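Local atomic coordinates of hypothetical protein (Pseudomonas syringae pv. tomato, PDB entry 2OT9), a protein that is of unknown function but belongs to the YaeQ family, a branch of the PDDEXK nuclease-like superfamily. Residues Lys9-Leu14 with Ser24-Ile29; Ile129-Gln134 with Gln173-Glu178; Asp16-Val21 with Val152-Gly157. All coordinates share one frame; numbering follows the deposited sequence.

How the interactions relate
All three interactions belong to one mixed sheet. Interactions 1 and 3 adjoin: interaction 1 pairs strands 6-16 and 21-31, and interaction 3 fixes the loop between them onto strand 147-155, the other neighbour of strand 6-16; Asn13 O and Val152 N, 2.9 Å apart, probably bond. Interaction 2 joins strands 127-131 and 166-174 on the opposite side of the chain's centre from interaction 1. All are partly buried; interaction 2 lies nearest the chain's centre (about 11 Å between centres) and interaction 3 farthest (about 16 Å). Regular backbone pairing with one mainly apolar and one polar face marks interaction 1, a bulge with aliphatic and aromatic packing interaction 2, and carboxylate-to-backbone bonds interaction 3.

Interaction 1: Lys9-Leu14 with Ser24-Ile29; sequences KFELNL and SVKQTI
This is the antiparallel pairing of the first beta hairpin: Lys9-Leu14 of strand 6-16 lies against Ser24-Ile29 of strand 21-31, the outermost strand on this side of the sheet within the chain. Phe10 with Gln27 and Leu12 with Val25 are hydrogen-bonded pairs, each closed by bonds in both directions; Phe10 N to Gln27 O measures 2.8 Å. Glu11 and Lys26, between them, form a non-hydrogen-bonded pair, and here Lys26 CA makes a CA-H...O contact with Phe10 O at 3.2 Å. Phe10, Leu12, Val25 and Gln27 share one face. Phe10 CG stands anti to the backbone N (chi1 -177°), and its ring has Leu12 CB over the rim of one face and Gln27 CB at the edge. Ile29 CD1 comes in against Phe10 CB at 3.4 Å. Trp150 meets the Phe10 ring edge-to-face, while helix 37-49 packs on Val25 and Gln27 through Tyr47 and on Ile29 through Met40. Polar side chains line the other face. Ser24 OG donates to Asn13 OD1 over 2.6 Å, from 35° above the amide plane, and Asn13 ND2 is hydrogen-bonded to Asp151 OD1. Lys9 bends at chi2 (-93°) and runs beside Thr28, with Lys9 NZ making a weak 3.3 Å hydrogen bond to Thr28 OG1. Glu11 OE2 and Lys26 NZ stay 4.3 Å apart, a separation at which the charges may attract without forming a salt bridge. The chemistry thus divides between the faces: mainly apolar contact turned toward the helix, and short or loose polar pairings on the more exposed side.

Interaction 2: Ile129-Gln134 with Gln173-Glu178; sequences IAAVPQ and QWLTGE
Ile129 faces both Leu175 and Thr176, a classic beta bulge in the antiparallel pairing of strand 127-131 with the end of strand 166-174, where the chain turns a corner at Leu175. Ile129 O takes two backbone donors, Leu175 N at 2.7 Å and Thr176 N at 3.2 Å, the latter on a lone pair in the carbonyl plane. Ile129 N returns a bond to Thr176 O at 2.9 Å. Regular pairing resumes at Ala131 and Gln173, bonded in both directions. Between these pairs, Ala130 CB sits over the centre of the six-membered ring of Trp174, 3.7 Å from its centroid and 8° off the ring normal, a CH-pi contact; Glu178 CA lies over the opposite face, toward the rim. Thr176 CG2, set between its own N and carbonyl carbon (chi1 -166° places OG1 anti to N), presses on Ile129 CG1 at 3.6 Å. Leu175 CB meets Ile129 CG2, and Leu175 CD1 reaches Ala131 CB at 3.9 Å. Beyond the contact, strand 101-106 flanks strand 127-131, with backbone bonds from Ala130 to Leu104 and Ala106. Trp174 also touches Phe49 of helix 37-49, and Pro133 is the N-cap of helix 134-141.

Interaction 3: Asp16-Val21 with Val152-Gly157; sequences DLDRGV and VMISEG
The carboxylate of Asp18 grips two successive backbone amides of a tight turn: OD1 accepts from Glu156 N at 2.9 Å and OD2 from Gly157 N at 2.8 Å, each oxygen using its syn lone pair. Both N-H groups therefore point into the fork of the carboxylate, a two-bond hold that should restrict its rotation. Glu156 and Gly157 both have positive phi (50° and 82°), which suits the glycine; the angles at Glu156 bring the two N-H groups round to the same carboxylate. Ile154 CG2 lies off one face of the carboxylate, 3.8 Å from Asp18 OD2. The backbone adds one bond, from Leu17 N to Ile154 O at 2.8 Å, which, with the backbone bond of Ile154 to Thr15, makes the parallel bridge of Asp16 with Ile154. Leu17 CB lies close to the same oxygen, and Leu17 CD1 reaches the selenium of selenomethionine Met153 at 4.2 Å. Asp16 and Ile154 point to the same face of the sheet, and Asp16 OD1 approaches Ile154 CB to 3.8 Å. That oxygen also accepts from Arg19 N at 3.0 Å, a donor standing 59° out of the carboxylate plane, and more weakly from Asp18 N, while OD2 forms a salt bridge with Arg179 NH2. One aspartate thus braces its own loop and the other ties that loop to the neighbouring turn. The loop of Asp16-Val21 closes the hairpin of strands 6-16 and 21-31 with an Asx motif at Asp16 and a G1 beta bulge in which Gly20 and Val21 both face Asp16; Glu156 and Gly157 have the backbone angles of a type I' turn, typical of two-residue beta hairpins, here between strands 147-155 and 158-163.

Interaction 1: Lys9-Leu14 with Ser24-Ile29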
loop_
_atom_site.group_PDB
_atom_site.type_symbol
_atom_site.label_atom_id
_atom_site.label_comp_id
_atom_site.label_asym_id
_atom_site.label_seq_id
_atom_site.Cartn_x
_atom_site.Cartn_y
_atom_site.Cartn_z
ATOM N N LYS A 9 2.561 15.933 -3.300
ATOM C CA LYS A 9 3.113 16.058 -1.960
ATOM C C LYS A 9 2.117 15.458 -0.973
ATOM O O LYS A 9 0.941 15.837 -0.969
ATOM C CB LYS A 9 3.350 17.526 -1.632
ATOM C CG LYS A 9 4.298 18.248 -2.614
ATOM C CD LYS A 9 5.738 18.216 -2.119
ATOM C CE LYS A 9 6.722 18.616 -3.210
ATOM N NZ LYS A 9 8.070 18.873 -2.610
ATOM N N PHE A 10 2.597 14.527 -0.148
ATOM C CA PHE A 10 1.783 13.823 0.827
ATOM C C PHE A 10 2.182 14.325 2.213
ATOM O O PHE A 10 3.364 14.262 2.585
ATOM C CB PHE A 10 2.052 12.327 0.694
ATOM C CG PHE A 10 1.232 11.438 1.601
ATOM C CD1 PHE A 10 -0.119 11.674 1.837
ATOM C CD2 PHE A 10 1.800 10.282 2.121
ATOM C CE1 PHE A 10 -0.864 10.789 2.625
ATOM C CE2 PHE A 10 1.057 9.403 2.902
ATOM C CZ PHE A 10 -0.277 9.655 3.150
ATOM N N GLU A 11 1.203 14.853 2.945
ATOM C CA GLU A 11 1.387 15.278 4.338
ATOM C C GLU A 11 0.553 14.366 5.241
ATOM O O GLU A 11 -0.687 14.389 5.201
ATOM C CB GLU A 11 0.992 16.755 4.517
ATOM C CG GLU A 11 1.674 17.687 3.491
ATOM C CD GLU A 11 1.430 19.165 3.751
ATOM O OE1 GLU A 11 0.705 19.487 4.714
ATOM O OE2 GLU A 11 1.971 20.003 2.995
ATOM N N LEU A 12 1.243 13.545 6.030
ATOM C CA LEU A 12 0.577 12.536 6.854
ATOM C C LEU A 12 0.756 12.800 8.354
ATOM O O LEU A 12 1.890 12.822 8.841
ATOM C CB LEU A 12 1.115 11.137 6.512
ATOM C CG LEU A 12 0.701 9.938 7.386
ATOM C CD1 LEU A 12 -0.809 9.681 7.313
ATOM C CD2 LEU A 12 1.468 8.685 6.949
ATOM N N ASN A 13 -0.352 13.015 9.070
ATOM C CA ASN A 13 -0.348 12.951 10.538
ATOM C C ASN A 13 -0.870 11.590 10.964
ATOM O O ASN A 13 -2.066 11.302 10.818
ATOM C CB ASN A 13 -1.201 14.059 11.174
ATOM C CG ASN A 13 -0.690 15.451 10.843
ATOM O OD1 ASN A 13 0.512 15.677 10.756
ATOM N ND2 ASN A 13 -1.604 16.390 10.666
ATOM N N LEU A 14 0.031 10.755 11.474
ATOM C CA LEU A 14 -0.283 9.363 11.802
ATOM C C LEU A 14 -0.388 9.139 13.307
ATOM O O LEU A 14 0.532 9.500 14.061
ATOM C CB LEU A 14 0.799 8.454 11.199
ATOM C CG LEU A 14 0.744 6.940 11.462
ATOM C CD1 LEU A 14 -0.540 6.307 10.895
ATOM C CD2 LEU A 14 2.001 6.276 10.902
ATOM N N SER A 24 4.300 12.990 12.267
ATOM C CA SER A 24 3.941 13.844 11.137
ATOM C C SER A 24 5.050 13.694 10.113
ATOM O O SER A 24 6.227 13.929 10.410
ATOM C CB SER A 24 3.823 15.316 11.538
ATOM O OG SER A 24 2.645 15.540 12.279
ATOM N N VAL A 25 4.664 13.282 8.912
ATOM C CA VAL A 25 5.597 12.937 7.854
ATOM C C VAL A 25 5.180 13.641 6.550
ATOM O O VAL A 25 3.997 13.883 6.308
ATOM C CB VAL A 25 5.611 11.388 7.616
ATOM C CG1 VAL A 25 6.565 11.011 6.493
ATOM C CG2 VAL A 25 6.024 10.668 8.874
ATOM N N LYS A 26 6.174 13.974 5.738
ATOM C CA LYS A 26 5.966 14.485 4.394
ATOM C C LYS A 26 6.692 13.569 3.419
ATOM O O LYS A 26 7.812 13.128 3.686
ATOM C CB LYS A 26 6.493 15.908 4.269
ATOM C CG LYS A 26 5.692 16.916 5.071
ATOM C CD LYS A 26 5.978 18.320 4.620
ATOM C CE LYS A 26 5.298 19.332 5.518
ATOM N NZ LYS A 26 5.692 20.713 5.128
ATOM N N GLN A 27 6.036 13.250 2.311
ATOM C CA GLN A 27 6.648 12.469 1.245
ATOM C C GLN A 27 6.322 13.096 -0.088
ATOM O O GLN A 27 5.209 13.586 -0.287
ATOM C CB GLN A 27 6.101 11.037 1.241
ATOM C CG GLN A 27 6.705 10.123 2.288
ATOM C CD GLN A 27 8.151 9.783 1.999
ATOM O OE1 GLN A 27 8.970 9.697 2.916
ATOM N NE2 GLN A 27 8.481 9.607 0.722
ATOM N N THR A 28 7.295 13.087 -0.995
ATOM C CA THR A 28 7.053 13.440 -2.382
ATOM C C THR A 28 6.812 12.142 -3.156
ATOM O O THR A 28 7.523 11.150 -2.964
ATOM C CB THR A 28 8.235 14.256 -2.956
ATOM O OG1 THR A 28 8.268 15.542 -2.319
ATOM C CG2 THR A 28 8.085 14.456 -4.463
ATOM N N ILE A 29 5.782 12.132 -3.991
ATOM C CA ILE A 29 5.439 10.938 -4.765
ATOM C C ILE A 29 5.292 11.271 -6.246
ATOM O O ILE A 29 4.635 12.243 -6.616
ATOM C CB ILE A 29 4.137 10.281 -4.273
ATOM C CG1 ILE A 29 4.196 10.035 -2.769
ATOM C CG2 ILE A 29 3.898 8.950 -4.997
ATOM C CD1 ILE A 29 3.040 10.631 -2.076
#

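Interaction 2: Ile129-Gln134 with Gln173-Glu178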
loop_
_atom_site.group_PDB
_atom_site.type_symbol
_atom_site.label_atom_id
_atom_site.label_comp_id
_atom_site.label_asym_id
_atom_site.label_seq_id
_atom_site.Cartn_x
_atom_site.Cartn_y
_atom_site.Cartn_z
ATOM N N ILE A 129 -1.790 -10.643 2.485
ATOM C CA ILE A 129 -2.637 -10.026 1.466
ATOM C C ILE A 129 -3.931 -9.549 2.091
ATOM O O ILE A 129 -4.668 -10.343 2.704
ATOM C CB ILE A 129 -2.995 -11.015 0.296
ATOM C CG1 ILE A 129 -1.737 -11.587 -0.359
ATOM C CG2 ILE A 129 -3.904 -10.319 -0.756
ATOM C CD1 ILE A 129 -2.011 -12.681 -1.383
ATOM N N ALA A 130 -4.203 -8.253 1.939
ATOM C CA ALA A 130 -5.455 -7.663 2.391
ATOM C C ALA A 130 -6.061 -6.913 1.214
ATOM O O ALA A 130 -5.333 -6.409 0.354
ATOM C CB ALA A 130 -5.198 -6.705 3.552
ATOM N N ALA A 131 -7.381 -6.850 1.153
ATOM C CA ALA A 131 -8.069 -6.109 0.092
ATOM C C ALA A 131 -8.693 -4.816 0.647
ATOM O O ALA A 131 -9.252 -4.813 1.748
ATOM C CB ALA A 131 -9.141 -6.976 -0.537
ATOM N N VAL A 132 -8.610 -3.744 -0.137
ATOM C CA VAL A 132 -9.219 -2.458 0.189
ATOM C C VAL A 132 -10.597 -2.416 -0.487
ATOM O O VAL A 132 -10.681 -2.658 -1.690
ATOM C CB VAL A 132 -8.365 -1.276 -0.367
ATOM C CG1 VAL A 132 -8.991 0.072 -0.002
ATOM C CG2 VAL A 132 -6.898 -1.344 0.134
ATOM N N PRO A 133 -11.671 -2.133 0.272
ATOM C CA PRO A 133 -13.036 -2.074 -0.326
ATOM C C PRO A 133 -13.144 -0.951 -1.364
ATOM O O PRO A 133 -12.585 0.129 -1.157
ATOM C CB PRO A 133 -13.947 -1.757 0.881
ATOM C CG PRO A 133 -13.151 -2.130 2.082
ATOM C CD PRO A 133 -11.695 -1.881 1.722
ATOM N N GLN A 134 -13.868 -1.185 -2.458
ATOM C CA GLN A 134 -13.874 -0.221 -3.556
ATOM C C GLN A 134 -14.605 1.071 -3.212
ATOM O O GLN A 134 -14.197 2.141 -3.666
ATOM C CB GLN A 134 -14.423 -0.823 -4.869
ATOM C CG GLN A 134 -14.280 0.112 -6.135
ATOM C CD GLN A 134 -12.847 0.234 -6.745
ATOM O OE1 GLN A 134 -12.620 1.059 -7.637
ATOM N NE2 GLN A 134 -11.907 -0.570 -6.277
ATOM N N GLN A 173 -9.963 -6.280 4.265
ATOM C CA GLN A 173 -10.330 -7.693 4.309
ATOM C C GLN A 173 -9.063 -8.518 4.161
ATOM O O GLN A 173 -8.437 -8.482 3.111
ATOM C CB GLN A 173 -11.312 -8.052 3.187
ATOM C CG GLN A 173 -11.689 -9.564 3.192
ATOM C CD GLN A 173 -12.587 -9.979 2.029
ATOM O OE1 GLN A 173 -12.277 -9.737 0.864
ATOM N NE2 GLN A 173 -13.697 -10.628 2.349
ATOM N N TRP A 174 -8.694 -9.268 5.191
ATOM C CA TRP A 174 -7.495 -10.120 5.123
ATOM C C TRP A 174 -7.761 -11.414 4.362
ATOM O O TRP A 174 -8.642 -12.191 4.747
ATOM C CB TRP A 174 -6.930 -10.386 6.539
ATOM C CG TRP A 174 -6.282 -9.150 7.041
ATOM C CD1 TRP A 174 -6.860 -8.171 7.806
ATOM C CD2 TRP A 174 -4.957 -8.703 6.744
ATOM N NE1 TRP A 174 -5.957 -7.146 8.017
ATOM C CE2 TRP A 174 -4.784 -7.451 7.376
ATOM C CE3 TRP A 174 -3.882 -9.251 6.013
ATOM C CZ2 TRP A 174 -3.586 -6.736 7.306
ATOM C CZ3 TRP A 174 -2.698 -8.526 5.926
ATOM C CH2 TRP A 174 -2.557 -7.289 6.577
ATOM N N LEU A 175 -7.012 -11.640 3.281
ATOM C CA LEU A 175 -7.106 -12.884 2.517
ATOM C C LEU A 175 -6.116 -13.946 3.033
ATOM O O LEU A 175 -6.451 -15.131 3.127
ATOM C CB LEU A 175 -6.878 -12.636 1.015
ATOM C CG LEU A 175 -8.058 -12.044 0.234
ATOM C CD1 LEU A 175 -8.332 -10.628 0.623
ATOM C CD2 LEU A 175 -7.851 -12.151 -1.298
ATOM N N THR A 176 -4.905 -13.509 3.368
ATOM C CA THR A 176 -3.891 -14.395 3.939
ATOM C C THR A 176 -2.951 -13.580 4.826
ATOM O O THR A 176 -2.724 -12.393 4.570
ATOM C CB THR A 176 -3.094 -15.156 2.833
ATOM O OG1 THR A 176 -2.352 -16.230 3.429
ATOM C CG2 THR A 176 -2.130 -14.224 2.118
ATOM N N GLY A 177 -2.425 -14.206 5.869
ATOM C CA GLY A 177 -1.419 -13.562 6.708
ATOM C C GLY A 177 -2.020 -12.426 7.514
ATOM O O GLY A 177 -3.206 -12.466 7.862
ATOM N N GLU A 178 -1.204 -11.413 7.818
ATOM C CA GLU A 178 -1.584 -10.397 8.798
ATOM C C GLU A 178 -0.705 -9.159 8.659
ATOM O O GLU A 178 0.299 -9.158 7.926
ATOM C CB GLU A 178 -1.441 -10.954 10.228
ATOM C CG GLU A 178 -0.017 -11.369 10.606
ATOM C CD GLU A 178 0.127 -11.889 12.036
ATOM O OE1 GLU A 178 1.279 -12.153 12.445
ATOM O OE2 GLU A 178 -0.888 -12.032 12.759
#

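Interaction 3: Asp16-Val21 with Val152-Gly157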
loop_
_atom_site.group_PDB
_atom_site.type_symbol
_atom_site.label_atom_id
_atom_site.label_comp_id
_atom_site.label_asym_id
_atom_site.label_seq_id
_atom_site.Cartn_x
_atom_site.Cartn_y
_atom_site.Cartn_z
ATOM N N ASP A 16 -1.145 5.852 15.237
ATOM C CA ASP A 16 -1.354 4.417 15.140
ATOM C C ASP A 16 -1.360 3.862 16.555
ATOM O O ASP A 16 -0.313 3.667 17.176
ATOM C CB ASP A 16 -0.272 3.791 14.251
ATOM C CG ASP A 16 -0.351 2.273 14.175
ATOM O OD1 ASP A 16 -1.074 1.622 14.966
ATOM O OD2 ASP A 16 0.343 1.720 13.296
ATOM N N LEU A 17 -2.564 3.638 17.069
ATOM C CA LEU A 17 -2.735 3.206 18.448
ATOM C C LEU A 17 -2.395 1.736 18.644
ATOM O O LEU A 17 -2.135 1.314 19.753
ATOM C CB LEU A 17 -4.161 3.486 18.913
ATOM C CG LEU A 17 -4.578 4.951 18.833
ATOM C CD1 LEU A 17 -6.008 5.076 19.248
ATOM C CD2 LEU A 17 -3.682 5.854 19.693
ATOM N N ASP A 18 -2.407 0.967 17.565
ATOM C CA ASP A 18 -2.059 -0.456 17.627
ATOM C C ASP A 18 -0.557 -0.671 17.812
ATOM O O ASP A 18 -0.145 -1.591 18.518
ATOM C CB ASP A 18 -2.539 -1.172 16.364
ATOM C CG ASP A 18 -4.055 -1.291 16.297
ATOM O OD1 ASP A 18 -4.726 -1.051 17.332
ATOM O OD2 ASP A 18 -4.575 -1.624 15.206
ATOM N N ARG A 19 0.254 0.194 17.204
ATOM C CA ARG A 19 1.712 0.063 17.276
ATOM C C ARG A 19 2.384 1.109 18.156
ATOM O O ARG A 19 3.573 1.000 18.437
ATOM C CB ARG A 19 2.323 0.095 15.878
ATOM C CG ARG A 19 2.036 -1.165 15.093
ATOM C CD ARG A 19 2.509 -1.033 13.679
ATOM N NE ARG A 19 2.556 -2.344 13.053
ATOM C CZ ARG A 19 3.237 -2.621 11.949
ATOM N NH1 ARG A 19 3.937 -1.665 11.341
ATOM N NH2 ARG A 19 3.233 -3.864 11.472
ATOM N N GLY A 20 1.626 2.113 18.587
ATOM C CA GLY A 20 2.180 3.194 19.389
ATOM C C GLY A 20 3.097 4.028 18.511
ATOM O O GLY A 20 4.218 4.347 18.899
ATOM N N VAL A 21 2.628 4.347 17.306
ATOM C CA VAL A 21 3.384 5.170 16.379
ATOM C C VAL A 21 2.634 6.483 16.154
ATOM O O VAL A 21 1.459 6.475 15.773
ATOM C CB VAL A 21 3.612 4.435 15.018
ATOM C CG1 VAL A 21 4.370 5.327 14.049
ATOM C CG2 VAL A 21 4.361 3.144 15.250
ATOM N N VAL A 152 -4.514 10.208 9.810
ATOM C CA VAL A 152 -4.811 8.781 9.871
ATOM C C VAL A 152 -4.738 8.275 11.310
ATOM O O VAL A 152 -3.734 8.492 12.008
ATOM C CB VAL A 152 -3.849 7.963 8.975
ATOM C CG1 VAL A 152 -4.039 6.442 9.182
ATOM C CG2 VAL A 152 -4.051 8.323 7.489
HETATM N N MSE A 153 -5.814 7.629 11.752
HETATM C CA MSE A 153 -5.813 6.920 13.021
HETATM C C MSE A 153 -5.991 5.433 12.735
HETATM O O MSE A 153 -6.872 5.036 11.951
HETATM C CB MSE A 153 -6.908 7.426 13.956
HETATM C CG MSE A 153 -7.049 6.583 15.247
HETATM SE SE MSE A 153 -8.224 7.389 16.555
HETATM C CE MSE A 153 -7.001 8.742 17.185
ATOM N N ILE A 154 -5.140 4.619 13.349
ATOM C CA ILE A 154 -5.237 3.160 13.216
ATOM C C ILE A 154 -5.574 2.580 14.590
ATOM O O ILE A 154 -4.805 2.735 15.566
ATOM C CB ILE A 154 -3.931 2.556 12.626
ATOM C CG1 ILE A 154 -3.601 3.228 11.273
ATOM C CG2 ILE A 154 -4.038 1.017 12.484
ATOM C CD1 ILE A 154 -2.298 2.747 10.615
ATOM N N SER A 155 -6.734 1.936 14.668
ATOM C CA SER A 155 -7.227 1.389 15.922
ATOM C C SER A 155 -7.898 0.031 15.705
ATOM O O SER A 155 -8.798 -0.105 14.870
ATOM C CB SER A 155 -8.199 2.388 16.562
ATOM O OG SER A 155 -8.693 1.897 17.797
ATOM N N GLU A 156 -7.445 -0.974 16.452
ATOM C CA GLU A 156 -7.972 -2.337 16.328
ATOM C C GLU A 156 -8.000 -2.828 14.870
ATOM O O GLU A 156 -8.969 -3.466 14.428
ATOM C CB GLU A 156 -9.354 -2.437 17.001
ATOM C CG GLU A 156 -9.325 -2.029 18.483
ATOM C CD GLU A 156 -10.642 -2.247 19.223
ATOM O OE1 GLU A 156 -11.616 -2.738 18.609
ATOM O OE2 GLU A 156 -10.697 -1.930 20.437
ATOM N N GLY A 157 -6.945 -2.509 14.119
ATOM C CA GLY A 157 -6.821 -2.967 12.737
ATOM C C GLY A 157 -7.576 -2.140 11.704
ATOM O O GLY A 157 -7.402 -2.356 10.493
#